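Local coordinates for protein paenibacillus xanthan lyase (PDB 6F2P) that probably cleaves the bacterial polysaccharide xanthan by eliminative lyase chemistry, and carries several calcium-binding sites along its multidomain chain, at residues Ile764-Leu773 against Met892-Ser900; Ile838-Met849 against Phe860-Thr868. All coordinates share one frame; numbering follows the deposited sequence.

Both contacts belong to one small beta-sandwich, separate from the helical and super-sandwich domains, between which family 8 lyases usually hold their active site. Contact 1 pairs the sandwich's first strand in sequence with its last and holds a calcium ion; contact 2, built from strands between those two, closes one side. Their centres are about 14 Å apart and their nearest atoms about 5 Å. Strands 891-900 and 857-867 flank 817-826 in the same sheet, and F875 of the facing sheet meets F896 of contact 1 as well as I838 and F867 of contact 2. F860 of contact 2 has its nearest side-chain atom about 14 Å from the calcium of contact 1.

Contact 1: Ile764-Leu773 against Met892-Ser900; sequences IPNPYEAEAL and MLDNFSLVS. With CA (calcium ion), chain C.
A calcium site and a short antiparallel strand pair tie the start of this beta-sandwich to its last strand, E769 and E771 meeting D894 on the metal. The YEAEA sequence with a late aspartate resembles the structural calcium site of many carbohydrate-binding modules. E771 chelates the ion through both carboxylate oxygens, OE2 at 2.3 Å, while E769 gives OE2 alone. D894 points its CB away, but with CG anti to the backbone N (chi1 -172°) the carboxylate swings back and OD1 binds at 2.3 Å; S791 and K794 complete the shell with carbonyl oxygens. Gathering three acidic side chains this closely is likely to depend on the cation. D894 O also binds calcium and accepts A770 N at 3.1 Å, and the salt bridge from OD2 to R824 would steady the carboxylate. A770 has only a methyl to fit there, CB 3.6 Å from L893 CG. Y768 and F896 form the hydrogen-bonded pair, and the Y768 ring crosses L898 at about a right angle. Beyond the cis peptide before P767, the N766 amide mimics a strand backbone: OD1 accepts L898 N at 2.9 Å, and ND2 donates to L898 O at 2.8 Å, from above its carbonyl plane.

Contact 2: Ile838-Met849 against Phe860-Thr868; sequences INGTNVGSAQDM and FTMGSYSFT
Edge strands of two facing sheets meet and close one side of the beta-sandwich, apolar side chains of 838-849 packing on aromatic residues of 860-868. I838 sets CG2 over one face of the Y865 ring, 3.8 Å from its centroid, a CH-pi contact, and V843 brings CG2 within 3.5 Å of Y865 CD1. A chi1 of -170°, turning CG away from the backbone N, carries the Y865 ring across to both, its rim pointing at the face of F867. An alanine in place of Y865 would probably leave a gap beside F867 and the I838 and V843 methyls without their partner. At the other end M849 makes a Met-aromatic contact, SD 3.6 Å above the centre of the F860 ring, while Q847 OE1 lies at that ring's edge. Glycine suits G863, where phi 151° and psi -175° would jam a side chain against the preceding carbonyl. Between these ends one water, beside the closest approach of the segments at G844 and G863, donates to S845 O and M862 O, both at 2.6 Å, and accepts Q847 NE2. M862 and G863 form a classic bulge against V821 of strand 817-826; strand 832-838 pairs with 841-848, and strand 871-882 supplies F875 behind I838 and F867.

Contact 1: Ile764-Leu773 against Met892-Ser900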
loop_
_atom_site.group_PDB
_atom_site.type_symbol
_atom_site.label_atom_id
_atom_site.label_comp_id
_atom_site.label_asym_id
_atom_site.label_seq_id
_atom_site.Cartn_x
_atom_site.Cartn_y
_atom_site.Cartn_z
ATOM N N ILE A 764 25.677 15.105 -13.131
ATOM C CA ILE A 764 25.742 13.651 -13.036
ATOM C C ILE A 764 26.553 13.251 -11.811
ATOM O O ILE A 764 27.743 13.539 -11.731
ATOM C CB ILE A 764 26.386 13.039 -14.283
ATOM C CG1 ILE A 764 25.577 13.399 -15.531
ATOM C CG2 ILE A 764 26.519 11.546 -14.129
ATOM C CD1 ILE A 764 24.131 12.921 -15.495
ATOM N N PRO A 765 25.909 12.588 -10.842
ATOM C CA PRO A 765 26.553 12.250 -9.566
ATOM C C PRO A 765 27.686 11.229 -9.692
ATOM O O PRO A 765 27.622 10.172 -9.070
ATOM C CB PRO A 765 25.402 11.656 -8.747
ATOM C CG PRO A 765 24.461 11.132 -9.754
ATOM C CD PRO A 765 24.517 12.107 -10.898
ATOM N N ASN A 766 28.710 11.545 -10.476
ATOM C CA ASN A 766 29.859 10.659 -10.635
ATOM C C ASN A 766 30.778 10.702 -9.422
ATOM O O ASN A 766 31.024 11.773 -8.873
ATOM C CB ASN A 766 30.647 11.024 -11.900
ATOM C CG ASN A 766 29.985 10.510 -13.172
ATOM O OD1 ASN A 766 29.446 9.400 -13.202
ATOM N ND2 ASN A 766 30.027 11.315 -14.229
ATOM N N PRO A 767 31.271 9.530 -8.984
ATOM C CA PRO A 767 30.905 8.225 -9.546
ATOM C C PRO A 767 29.660 7.645 -8.869
ATOM O O PRO A 767 29.334 8.032 -7.743
ATOM C CB PRO A 767 32.125 7.362 -9.220
ATOM C CG PRO A 767 32.616 7.918 -7.927
ATOM C CD PRO A 767 32.327 9.410 -7.959
ATOM N N TYR A 768 28.966 6.745 -9.560
ATOM C CA TYR A 768 27.845 6.030 -8.979
ATOM C C TYR A 768 28.428 4.827 -8.249
ATOM O O TYR A 768 28.774 3.835 -8.885
ATOM C CB TYR A 768 26.917 5.511 -10.077
ATOM C CG TYR A 768 26.123 6.550 -10.845
ATOM C CD1 TYR A 768 26.657 7.184 -11.962
ATOM C CD2 TYR A 768 24.819 6.855 -10.486
ATOM C CE1 TYR A 768 25.924 8.114 -12.676
ATOM C CE2 TYR A 768 24.080 7.779 -11.192
ATOM C CZ TYR A 768 24.638 8.407 -12.283
ATOM O OH TYR A 768 23.899 9.330 -12.986
ATOM N N GLU A 769 28.554 4.904 -6.927
ATOM C CA GLU A 769 29.174 3.816 -6.172
ATOM C C GLU A 769 28.320 2.561 -6.166
ATOM O O GLU A 769 27.173 2.584 -5.714
ATOM C CB GLU A 769 29.473 4.250 -4.740
ATOM C CG GLU A 769 30.337 5.494 -4.658
ATOM C CD GLU A 769 31.792 5.227 -5.014
ATOM O OE1 GLU A 769 32.622 6.127 -4.780
ATOM O OE2 GLU A 769 32.116 4.128 -5.517
ATOM N N ALA A 770 28.892 1.470 -6.666
ATOM C CA ALA A 770 28.185 0.201 -6.775
ATOM C C ALA A 770 27.640 -0.228 -5.419
ATOM O O ALA A 770 26.504 -0.675 -5.310
ATOM C CB ALA A 770 29.107 -0.866 -7.335
ATOM N N GLU A 771 28.454 -0.058 -4.383
ATOM C CA GLU A 771 28.072 -0.447 -3.034
ATOM C C GLU A 771 26.863 0.313 -2.489
ATOM O O GLU A 771 26.344 -0.035 -1.436
ATOM C CB GLU A 771 29.252 -0.267 -2.072
ATOM C CG GLU A 771 29.673 1.182 -1.856
ATOM C CD GLU A 771 30.863 1.576 -2.722
ATOM O OE1 GLU A 771 31.559 2.563 -2.380
ATOM O OE2 GLU A 771 31.100 0.884 -3.734
ATOM N N ALA A 772 26.421 1.356 -3.183
ATOM C CA ALA A 772 25.308 2.157 -2.679
ATOM C C ALA A 772 24.176 2.280 -3.692
ATOM O O ALA A 772 23.304 3.150 -3.571
ATOM C CB ALA A 772 25.790 3.534 -2.242
ATOM N N LEU A 773 24.182 1.397 -4.681
ATOM C CA LEU A 773 23.166 1.429 -5.718
ATOM C C LEU A 773 22.020 0.480 -5.408
ATOM O O LEU A 773 22.242 -0.691 -5.103
ATOM C CB LEU A 773 23.781 1.078 -7.069
ATOM C CG LEU A 773 24.610 2.202 -7.677
ATOM C CD1 LEU A 773 25.295 1.734 -8.959
ATOM C CD2 LEU A 773 23.713 3.412 -7.928
ATOM N N MET A 892 34.476 -7.880 -9.038
ATOM C CA MET A 892 34.592 -6.862 -8.004
ATOM C C MET A 892 34.282 -5.484 -8.592
ATOM O O MET A 892 35.182 -4.784 -9.065
ATOM C CB MET A 892 35.995 -6.872 -7.387
ATOM C CG MET A 892 36.265 -8.036 -6.447
ATOM S SD MET A 892 35.318 -7.926 -4.913
ATOM C CE MET A 892 35.287 -9.652 -4.435
ATOM N N LEU A 893 33.008 -5.100 -8.561
ATOM C CA LEU A 893 32.564 -3.831 -9.136
ATOM C C LEU A 893 32.735 -2.660 -8.160
ATOM O O LEU A 893 32.213 -2.690 -7.046
ATOM C CB LEU A 893 31.104 -3.956 -9.577
ATOM C CG LEU A 893 30.371 -2.755 -10.178
ATOM C CD1 LEU A 893 31.111 -2.186 -11.380
ATOM C CD2 LEU A 893 28.967 -3.189 -10.571
ATOM N N ASP A 894 33.461 -1.628 -8.578
ATOM C CA ASP A 894 33.689 -0.477 -7.707
ATOM C C ASP A 894 32.649 0.607 -7.957
ATOM O O ASP A 894 31.979 1.051 -7.024
ATOM C CB ASP A 894 35.113 0.080 -7.873
ATOM C CG ASP A 894 35.452 1.171 -6.845
ATOM O OD1 ASP A 894 34.622 1.427 -5.941
ATOM O OD2 ASP A 894 36.554 1.763 -6.930
ATOM N N ASN A 895 32.518 1.034 -9.212
ATOM C CA ASN A 895 31.548 2.072 -9.552
ATOM C C ASN A 895 31.232 2.173 -11.042
ATOM O O ASN A 895 31.775 1.431 -11.856
ATOM C CB ASN A 895 31.987 3.439 -9.003
ATOM C CG ASN A 895 33.279 3.950 -9.630
ATOM O OD1 ASN A 895 33.604 3.639 -10.775
ATOM N ND2 ASN A 895 34.016 4.757 -8.875
ATOM N N PHE A 896 30.331 3.092 -11.375
ATOM C CA PHE A 896 30.094 3.491 -12.752
ATOM C C PHE A 896 30.414 4.976 -12.866
ATOM O O PHE A 896 30.306 5.718 -11.889
ATOM C CB PHE A 896 28.634 3.279 -13.150
ATOM C CG PHE A 896 28.223 1.837 -13.269
ATOM C CD1 PHE A 896 28.602 1.086 -14.368
ATOM C CD2 PHE A 896 27.427 1.245 -12.298
ATOM C CE1 PHE A 896 28.220 -0.232 -14.491
ATOM C CE2 PHE A 896 27.034 -0.080 -12.417
ATOM C CZ PHE A 896 27.435 -0.819 -13.516
ATOM N N SER A 897 30.818 5.399 -14.056
ATOM C CA SER A 897 30.904 6.810 -14.380
ATOM C C SER A 897 30.205 7.013 -15.710
ATOM O O SER A 897 30.306 6.170 -16.592
ATOM C CB SER A 897 32.362 7.253 -14.499
ATOM O OG SER A 897 33.019 7.216 -13.247
ATOM N N LEU A 898 29.482 8.115 -15.853
ATOM C CA LEU A 898 28.954 8.503 -17.155
ATOM C C LEU A 898 29.705 9.743 -17.606
ATOM O O LEU A 898 29.636 10.786 -16.958
ATOM C CB LEU A 898 27.459 8.805 -17.090
ATOM C CG LEU A 898 26.568 7.810 -16.355
ATOM C CD1 LEU A 898 25.114 8.215 -16.516
ATOM C CD2 LEU A 898 26.801 6.400 -16.844
ATOM N N VAL A 899 30.427 9.615 -18.712
ATOM C CA VAL A 899 31.258 10.686 -19.241
ATOM C C VAL A 899 30.606 11.260 -20.492
ATOM O O VAL A 899 30.052 10.512 -21.292
ATOM C CB VAL A 899 32.642 10.141 -19.620
ATOM C CG1 VAL A 899 33.555 11.266 -20.080
ATOM C CG2 VAL A 899 33.244 9.390 -18.441
ATOM N N SER A 900 30.660 12.579 -20.663
ATOM C CA SER A 900 30.039 13.203 -21.834
ATOM C C SER A 900 30.809 12.866 -23.106
ATOM O O SER A 900 31.974 12.473 -23.057
ATOM C CB SER A 900 29.919 14.716 -21.662
ATOM O OG SER A 900 31.172 15.287 -21.343
HETATM CA CA CA C . 32.934 1.940 -4.523
#

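Contact 2: Ile838-Met849 against Phe860-Thr868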
loop_
_atom_site.group_PDB
_atom_site.type_symbol
_atom_site.label_atom_id
_atom_site.label_comp_id
_atom_site.label_asym_id
_atom_site.label_seq_id
_atom_site.Cartn_x
_atom_site.Cartn_y
_atom_site.Cartn_z
ATOM N N ILE A 838 21.440 -1.483 -20.887
ATOM C CA ILE A 838 20.686 -0.432 -20.229
ATOM C C ILE A 838 19.278 -0.495 -20.769
ATOM O O ILE A 838 19.074 -0.464 -21.982
ATOM C CB ILE A 838 21.279 0.966 -20.503
ATOM C CG1 ILE A 838 22.686 1.075 -19.916
ATOM C CG2 ILE A 838 20.390 2.049 -19.921
ATOM C CD1 ILE A 838 23.433 2.312 -20.347
ATOM N N ASN A 839 18.308 -0.603 -19.868
ATOM C CA ASN A 839 16.904 -0.650 -20.257
ATOM C C ASN A 839 16.576 -1.718 -21.304
ATOM O O ASN A 839 15.669 -1.537 -22.117
ATOM C CB ASN A 839 16.435 0.728 -20.731
ATOM C CG ASN A 839 16.150 1.669 -19.580
ATOM O OD1 ASN A 839 16.678 1.504 -18.478
ATOM N ND2 ASN A 839 15.291 2.649 -19.821
ATOM N N GLY A 840 17.322 -2.822 -21.283
ATOM C CA GLY A 840 17.069 -3.935 -22.183
ATOM C C GLY A 840 17.890 -3.915 -23.463
ATOM O O GLY A 840 17.811 -4.837 -24.278
ATOM N N THR A 841 18.677 -2.858 -23.637
ATOM C CA THR A 841 19.538 -2.700 -24.800
ATOM C C THR A 841 20.987 -2.932 -24.385
ATOM O O THR A 841 21.494 -2.236 -23.505
ATOM C CB THR A 841 19.432 -1.261 -25.356
ATOM O OG1 THR A 841 18.070 -0.961 -25.685
ATOM C CG2 THR A 841 20.316 -1.076 -26.583
ATOM N N ASN A 842 21.661 -3.901 -25.000
ATOM C CA ASN A 842 23.083 -4.082 -24.727
ATOM C C ASN A 842 23.853 -2.830 -25.119
ATOM O O ASN A 842 23.481 -2.140 -26.067
ATOM C CB ASN A 842 23.649 -5.286 -25.475
ATOM C CG ASN A 842 23.289 -6.600 -24.824
ATOM O OD1 ASN A 842 23.542 -7.665 -25.380
ATOM N ND2 ASN A 842 22.691 -6.536 -23.643
ATOM N N VAL A 843 24.907 -2.528 -24.373
ATOM C CA VAL A 843 25.778 -1.410 -24.709
ATOM C C VAL A 843 27.195 -1.921 -24.877
ATOM O O VAL A 843 27.782 -2.462 -23.935
ATOM C CB VAL A 843 25.773 -0.328 -23.621
ATOM C CG1 VAL A 843 26.864 0.701 -23.899
ATOM C CG2 VAL A 843 24.410 0.340 -23.541
ATOM N N GLY A 844 27.739 -1.755 -26.078
ATOM C CA GLY A 844 29.074 -2.232 -26.383
ATOM C C GLY A 844 29.161 -3.742 -26.467
ATOM O O GLY A 844 28.142 -4.432 -26.459
ATOM N N SER A 845 30.383 -4.255 -26.552
ATOM C CA SER A 845 30.615 -5.691 -26.555
ATOM C C SER A 845 30.867 -6.179 -25.128
ATOM O O SER A 845 30.945 -5.380 -24.199
ATOM C CB SER A 845 31.789 -6.050 -27.480
ATOM O OG SER A 845 32.975 -5.351 -27.139
ATOM N N ALA A 846 30.984 -7.489 -24.945
ATOM C CA ALA A 846 31.241 -8.026 -23.612
ATOM C C ALA A 846 32.692 -7.778 -23.231
ATOM O O ALA A 846 33.575 -7.789 -24.088
ATOM C CB ALA A 846 30.895 -9.522 -23.539
ATOM N N GLN A 847 32.933 -7.543 -21.948
ATOM C CA GLN A 847 34.271 -7.217 -21.487
ATOM C C GLN A 847 34.803 -8.310 -20.586
ATOM O O GLN A 847 34.192 -8.640 -19.567
ATOM C CB GLN A 847 34.256 -5.896 -20.719
ATOM C CG GLN A 847 33.933 -4.687 -21.573
ATOM C CD GLN A 847 35.174 -4.039 -22.154
ATOM O OE1 GLN A 847 36.303 -4.419 -21.832
ATOM N NE2 GLN A 847 34.971 -3.048 -23.009
ATOM N N ASP A 848 35.943 -8.876 -20.957
ATOM C CA ASP A 848 36.603 -9.837 -20.089
ATOM C C ASP A 848 37.306 -9.063 -18.969
ATOM O O ASP A 848 38.324 -8.385 -19.191
ATOM C CB ASP A 848 37.556 -10.737 -20.889
ATOM C CG ASP A 848 38.480 -11.553 -20.007
ATOM O OD1 ASP A 848 38.167 -11.760 -18.814
ATOM O OD2 ASP A 848 39.533 -11.990 -20.517
ATOM N N MET A 849 36.736 -9.176 -17.770
ATOM C CA MET A 849 37.167 -8.415 -16.605
ATOM C C MET A 849 38.310 -9.085 -15.845
ATOM O O MET A 849 38.663 -8.654 -14.748
ATOM C CB MET A 849 35.987 -8.208 -15.657
ATOM C CG MET A 849 34.740 -7.643 -16.308
ATOM S SD MET A 849 34.958 -5.899 -16.621
ATOM C CE MET A 849 33.288 -5.354 -16.943
ATOM N N PHE A 860 37.119 0.297 -17.232
ATOM C CA PHE A 860 36.584 -0.277 -18.457
ATOM C C PHE A 860 35.607 0.679 -19.117
ATOM O O PHE A 860 34.716 1.212 -18.462
ATOM C CB PHE A 860 35.890 -1.615 -18.174
ATOM C CG PHE A 860 36.837 -2.726 -17.840
ATOM C CD1 PHE A 860 37.397 -2.824 -16.569
ATOM C CD2 PHE A 860 37.179 -3.672 -18.793
ATOM C CE1 PHE A 860 38.281 -3.848 -16.254
ATOM C CE2 PHE A 860 38.059 -4.703 -18.487
ATOM C CZ PHE A 860 38.612 -4.790 -17.214
ATOM N N THR A 861 35.778 0.896 -20.415
ATOM C CA THR A 861 34.798 1.637 -21.194
ATOM C C THR A 861 33.830 0.640 -21.817
ATOM O O THR A 861 34.187 -0.089 -22.743
ATOM C CB THR A 861 35.463 2.466 -22.301
ATOM O OG1 THR A 861 36.497 3.271 -21.734
ATOM C CG2 THR A 861 34.446 3.371 -22.965
ATOM N N MET A 862 32.609 0.598 -21.296
ATOM C CA MET A 862 31.631 -0.380 -21.747
ATOM C C MET A 862 31.081 0.018 -23.104
ATOM O O MET A 862 30.918 -0.817 -23.993
ATOM C CB MET A 862 30.484 -0.504 -20.743
ATOM C CG MET A 862 30.915 -0.621 -19.287
ATOM S SD MET A 862 31.911 -2.082 -18.979
ATOM C CE MET A 862 30.774 -3.387 -19.451
ATOM N N GLY A 863 30.792 1.302 -23.258
ATOM C CA GLY A 863 30.235 1.792 -24.501
ATOM C C GLY A 863 29.353 3.003 -24.300
ATOM O O GLY A 863 29.224 3.514 -23.190
ATOM N N SER A 864 28.721 3.449 -25.378
ATOM C CA SER A 864 27.944 4.678 -25.347
ATOM C C SER A 864 26.433 4.421 -25.397
ATOM O O SER A 864 25.980 3.436 -25.984
ATOM C CB SER A 864 28.376 5.572 -26.502
ATOM O OG SER A 864 27.783 6.848 -26.396
ATOM N N TYR A 865 25.664 5.317 -24.780
ATOM C CA TYR A 865 24.216 5.180 -24.696
ATOM C C TYR A 865 23.553 6.546 -24.640
ATOM O O TYR A 865 24.068 7.481 -24.017
ATOM C CB TYR A 865 23.826 4.387 -23.452
ATOM C CG TYR A 865 22.361 3.985 -23.386
ATOM C CD1 TYR A 865 21.929 2.782 -23.925
ATOM C CD2 TYR A 865 21.417 4.801 -22.768
ATOM C CE1 TYR A 865 20.599 2.404 -23.862
ATOM C CE2 TYR A 865 20.086 4.432 -22.700
ATOM C CZ TYR A 865 19.681 3.229 -23.249
ATOM O OH TYR A 865 18.355 2.839 -23.185
ATOM N N SER A 866 22.396 6.659 -25.283
ATOM C CA SER A 866 21.688 7.929 -25.310
ATOM C C SER A 866 20.519 7.958 -24.324
ATOM O O SER A 866 19.555 7.200 -24.458
ATOM C CB SER A 866 21.219 8.249 -26.726
ATOM O OG SER A 866 20.658 9.547 -26.774
ATOM N N PHE A 867 20.628 8.831 -23.327
ATOM C CA PHE A 867 19.590 8.999 -22.322
ATOM C C PHE A 867 18.788 10.232 -22.687
ATOM O O PHE A 867 19.221 11.359 -22.440
ATOM C CB PHE A 867 20.206 9.159 -20.936
ATOM C CG PHE A 867 21.183 8.067 -20.577
ATOM C CD1 PHE A 867 22.501 8.111 -21.030
ATOM C CD2 PHE A 867 20.787 6.995 -19.782
ATOM C CE1 PHE A 867 23.402 7.105 -20.699
ATOM C CE2 PHE A 867 21.684 5.988 -19.447
ATOM C CZ PHE A 867 22.994 6.044 -19.905
ATOM N N THR A 868 17.621 10.003 -23.283
ATOM C CA THR A 868 16.830 11.068 -23.897
ATOM C C THR A 868 16.184 11.961 -22.853
ATOM O O THR A 868 16.029 13.166 -23.056
ATOM C CB THR A 868 15.726 10.480 -24.795
ATOM O OG1 THR A 868 14.828 9.697 -23.998
ATOM C CG2 THR A 868 16.332 9.591 -25.877
HETATM O O HOH W 1 32.165 -3.053 -24.258
#